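Local coordinates for protein cellulase (Soil metagenome, PDB 5I2U) that probably hydrolyses the beta-1,4-glucosidic bonds of cellulose as a halotolerant TIM-barrel glycoside hydrolase of family 5, at residues V156-W161 / N190-G195. Numbering follows the deposited sequence.
With MG (magnesium ion), chain H.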
loop_
_atom_site.group_PDB
_atom_site.type_symbol
_atom_site.label_atom_id
_atom_site.label_comp_id
_atom_site.label_asym_id
_atom_site.label_seq_id
_atom_site.Cartn_x
_atom_site.Cartn_y
_atom_site.Cartn_z
ATOM N N VAL A 156 10.304 4.035 5.443
ATOM C CA VAL A 156 9.724 4.482 4.185
ATOM C C VAL A 156 9.802 3.412 3.112
ATOM O O VAL A 156 10.874 2.884 2.841
ATOM C CB VAL A 156 10.404 5.782 3.740
ATOM C CG1 VAL A 156 9.958 6.205 2.352
ATOM C CG2 VAL A 156 10.106 6.870 4.773
ATOM N N ILE A 157 8.634 3.095 2.546
ATOM C CA ILE A 157 8.484 2.239 1.370
ATOM C C ILE A 157 7.880 3.097 0.251
ATOM O O ILE A 157 6.962 3.880 0.496
ATOM C CB ILE A 157 7.545 1.040 1.673
ATOM C CG1 ILE A 157 8.116 0.193 2.807
ATOM C CG2 ILE A 157 7.295 0.183 0.428
ATOM C CD1 ILE A 157 7.164 -0.843 3.351
ATOM N N TYR A 158 8.378 2.938 -0.968
ATOM C CA TYR A 158 7.855 3.653 -2.145
ATOM C C TYR A 158 6.955 2.738 -2.952
ATOM O O TYR A 158 7.284 1.558 -3.151
ATOM C CB TYR A 158 9.010 4.105 -3.044
ATOM C CG TYR A 158 10.106 4.846 -2.309
ATOM C CD1 TYR A 158 9.917 6.157 -1.867
ATOM C CD2 TYR A 158 11.328 4.229 -2.046
ATOM C CE1 TYR A 158 10.927 6.838 -1.186
ATOM C CE2 TYR A 158 12.345 4.895 -1.379
ATOM C CZ TYR A 158 12.148 6.199 -0.947
ATOM O OH TYR A 158 13.159 6.850 -0.278
ATOM N N GLU A 159 5.822 3.266 -3.412
ATOM C CA GLU A 159 4.952 2.524 -4.307
ATOM C C GLU A 159 4.733 3.378 -5.547
ATOM O O GLU A 159 3.994 4.357 -5.526
ATOM C CB GLU A 159 3.642 2.175 -3.634
ATOM C CG GLU A 159 2.773 1.272 -4.493
ATOM C CD GLU A 159 1.456 0.931 -3.851
ATOM O OE1 GLU A 159 1.252 1.322 -2.684
ATOM O OE2 GLU A 159 0.631 0.263 -4.517
ATOM N N ILE A 160 5.373 2.980 -6.631
ATOM C CA ILE A 160 5.640 3.899 -7.735
ATOM C C ILE A 160 4.487 4.110 -8.722
ATOM O O ILE A 160 4.491 5.085 -9.472
ATOM C CB ILE A 160 6.959 3.533 -8.474
ATOM C CG1 ILE A 160 6.894 2.164 -9.154
ATOM C CG2 ILE A 160 8.115 3.564 -7.492
ATOM C CD1 ILE A 160 8.037 1.931 -10.111
ATOM N N TRP A 161 3.505 3.213 -8.721
ATOM C CA TRP A 161 2.359 3.347 -9.615
ATOM C C TRP A 161 1.232 2.469 -9.093
ATOM O O TRP A 161 1.227 1.247 -9.322
ATOM C CB TRP A 161 2.755 2.940 -11.037
ATOM C CG TRP A 161 1.733 3.211 -12.089
ATOM C CD1 TRP A 161 0.430 3.593 -11.913
ATOM C CD2 TRP A 161 1.926 3.084 -13.494
ATOM N NE1 TRP A 161 -0.196 3.714 -13.122
ATOM C CE2 TRP A 161 0.696 3.410 -14.116
ATOM C CE3 TRP A 161 3.017 2.724 -14.293
ATOM C CZ2 TRP A 161 0.530 3.404 -15.508
ATOM C CZ3 TRP A 161 2.852 2.708 -15.681
ATOM C CH2 TRP A 161 1.614 3.045 -16.273
ATOM N N ASN A 190 15.992 1.133 0.374
ATOM C CA ASN A 190 14.590 1.048 0.810
ATOM C C ASN A 190 13.711 0.334 -0.206
ATOM O O ASN A 190 14.017 0.311 -1.401
ATOM C CB ASN A 190 13.988 2.422 1.126
ATOM C CG ASN A 190 14.556 3.040 2.384
ATOM O OD1 ASN A 190 15.756 3.020 2.595
ATOM N ND2 ASN A 190 13.695 3.574 3.232
ATOM N N ILE A 191 12.614 -0.235 0.280
ATOM C CA ILE A 191 11.759 -1.082 -0.556
ATOM C C ILE A 191 11.013 -0.219 -1.570
ATOM O O ILE A 191 10.571 0.883 -1.238
ATOM C CB ILE A 191 10.700 -1.897 0.246
ATOM C CG1 ILE A 191 11.311 -2.646 1.449
ATOM C CG2 ILE A 191 9.975 -2.882 -0.679
ATOM C CD1 ILE A 191 12.397 -3.658 1.119
ATOM N N ILE A 192 10.907 -0.731 -2.801
ATOM C CA ILE A 192 10.119 -0.125 -3.860
ATOM C C ILE A 192 9.097 -1.145 -4.308
ATOM O O ILE A 192 9.471 -2.253 -4.706
ATOM C CB ILE A 192 10.961 0.265 -5.091
ATOM C CG1 ILE A 192 12.069 1.262 -4.707
ATOM C CG2 ILE A 192 10.046 0.879 -6.151
ATOM C CD1 ILE A 192 13.130 1.482 -5.777
ATOM N N LEU A 193 7.819 -0.769 -4.264
ATOM C CA LEU A 193 6.757 -1.654 -4.679
ATOM C C LEU A 193 6.346 -1.300 -6.094
ATOM O O LEU A 193 6.135 -0.129 -6.402
ATOM C CB LEU A 193 5.579 -1.520 -3.729
ATOM C CG LEU A 193 5.847 -1.697 -2.230
ATOM C CD1 LEU A 193 4.505 -1.660 -1.511
ATOM C CD2 LEU A 193 6.579 -2.987 -1.891
ATOM N N VAL A 194 6.203 -2.317 -6.942
ATOM C CA VAL A 194 5.993 -2.130 -8.386
ATOM C C VAL A 194 4.637 -2.667 -8.818
ATOM O O VAL A 194 4.353 -3.844 -8.659
ATOM C CB VAL A 194 7.098 -2.839 -9.197
ATOM C CG1 VAL A 194 6.827 -2.760 -10.704
ATOM C CG2 VAL A 194 8.448 -2.228 -8.864
ATOM N N GLY A 195 3.823 -1.793 -9.388
ATOM C CA GLY A 195 2.517 -2.145 -9.879
ATOM C C GLY A 195 2.597 -2.844 -11.215
ATOM O O GLY A 195 3.631 -2.812 -11.879
HETATM MG MG MG H . 17.589 4.016 2.324
HETATM O O HOH W 1 11.822 0.219 2.856
HETATM O O HOH W 2 3.738 0.419 -8.097
HETATM O O HOH W 3 19.407 5.567 2.398
HETATM O O HOH W 4 18.256 3.498 4.193
#
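Asn190 reaches across to Val156 with its amide: ND2 donates to Val156 O at 2.9 Å, lying in the carbonyl plane on a lone pair, and that oxygen sits only 13° out of the amide plane. The opposite branch of the same amide binds magnesium, with OD1 2.1 Å from the metal; Gly151, Asp187 and Asp189 complete the protein ligands. Held by the metal, by Val156 O and by a further ND2 bond to Tyr153 O, the amide is fixed against flipping. Tyr158 crosses this side chain at a slant, ring and amide planes 42° apart, its CE2 3.9 Å from Asn190 CB. With CG anti to the carbonyl carbon (chi1 -50°), the ring turns back toward Asn190, while its hydroxyl is hydrogen-bonded to the magnesium ligand Asp187. A leucine in place of Tyr158 would probably leave Asp187 without this second-shell partner and open a gap beside Asn190 CB. Between the side chains, a parallel backbone ladder of Tyr158 N to Ile191 O (3.0 Å), Leu193 N to Tyr158 O (2.6 Å) and Ile160 N to Leu193 O bonds neighbouring strands 156-159 and 192-194 of the eight-stranded TIM barrel, which helix 169-186 connects in a beta-alpha-beta unit. Ile160 presents CG2 to Ile192 CG2 at 3.6 Å on the helix-facing layer that also holds Tyr158. On the Glu159 face of the sheet, Ile157 and Leu193 meet at an angle, the CG2 of Ile157 lying 3.6 Å from Leu193 CG. Glu159, extended beyond CG, passes its CG 4.0 Å from Leu193 CB; OE1 forms a salt bridge with Arg89 and OE2 a hydrogen bond with Ser249. A water accepts from Ile191 N and donates to Val156 O, a carbonyl that thus takes both it and Asn190 ND2.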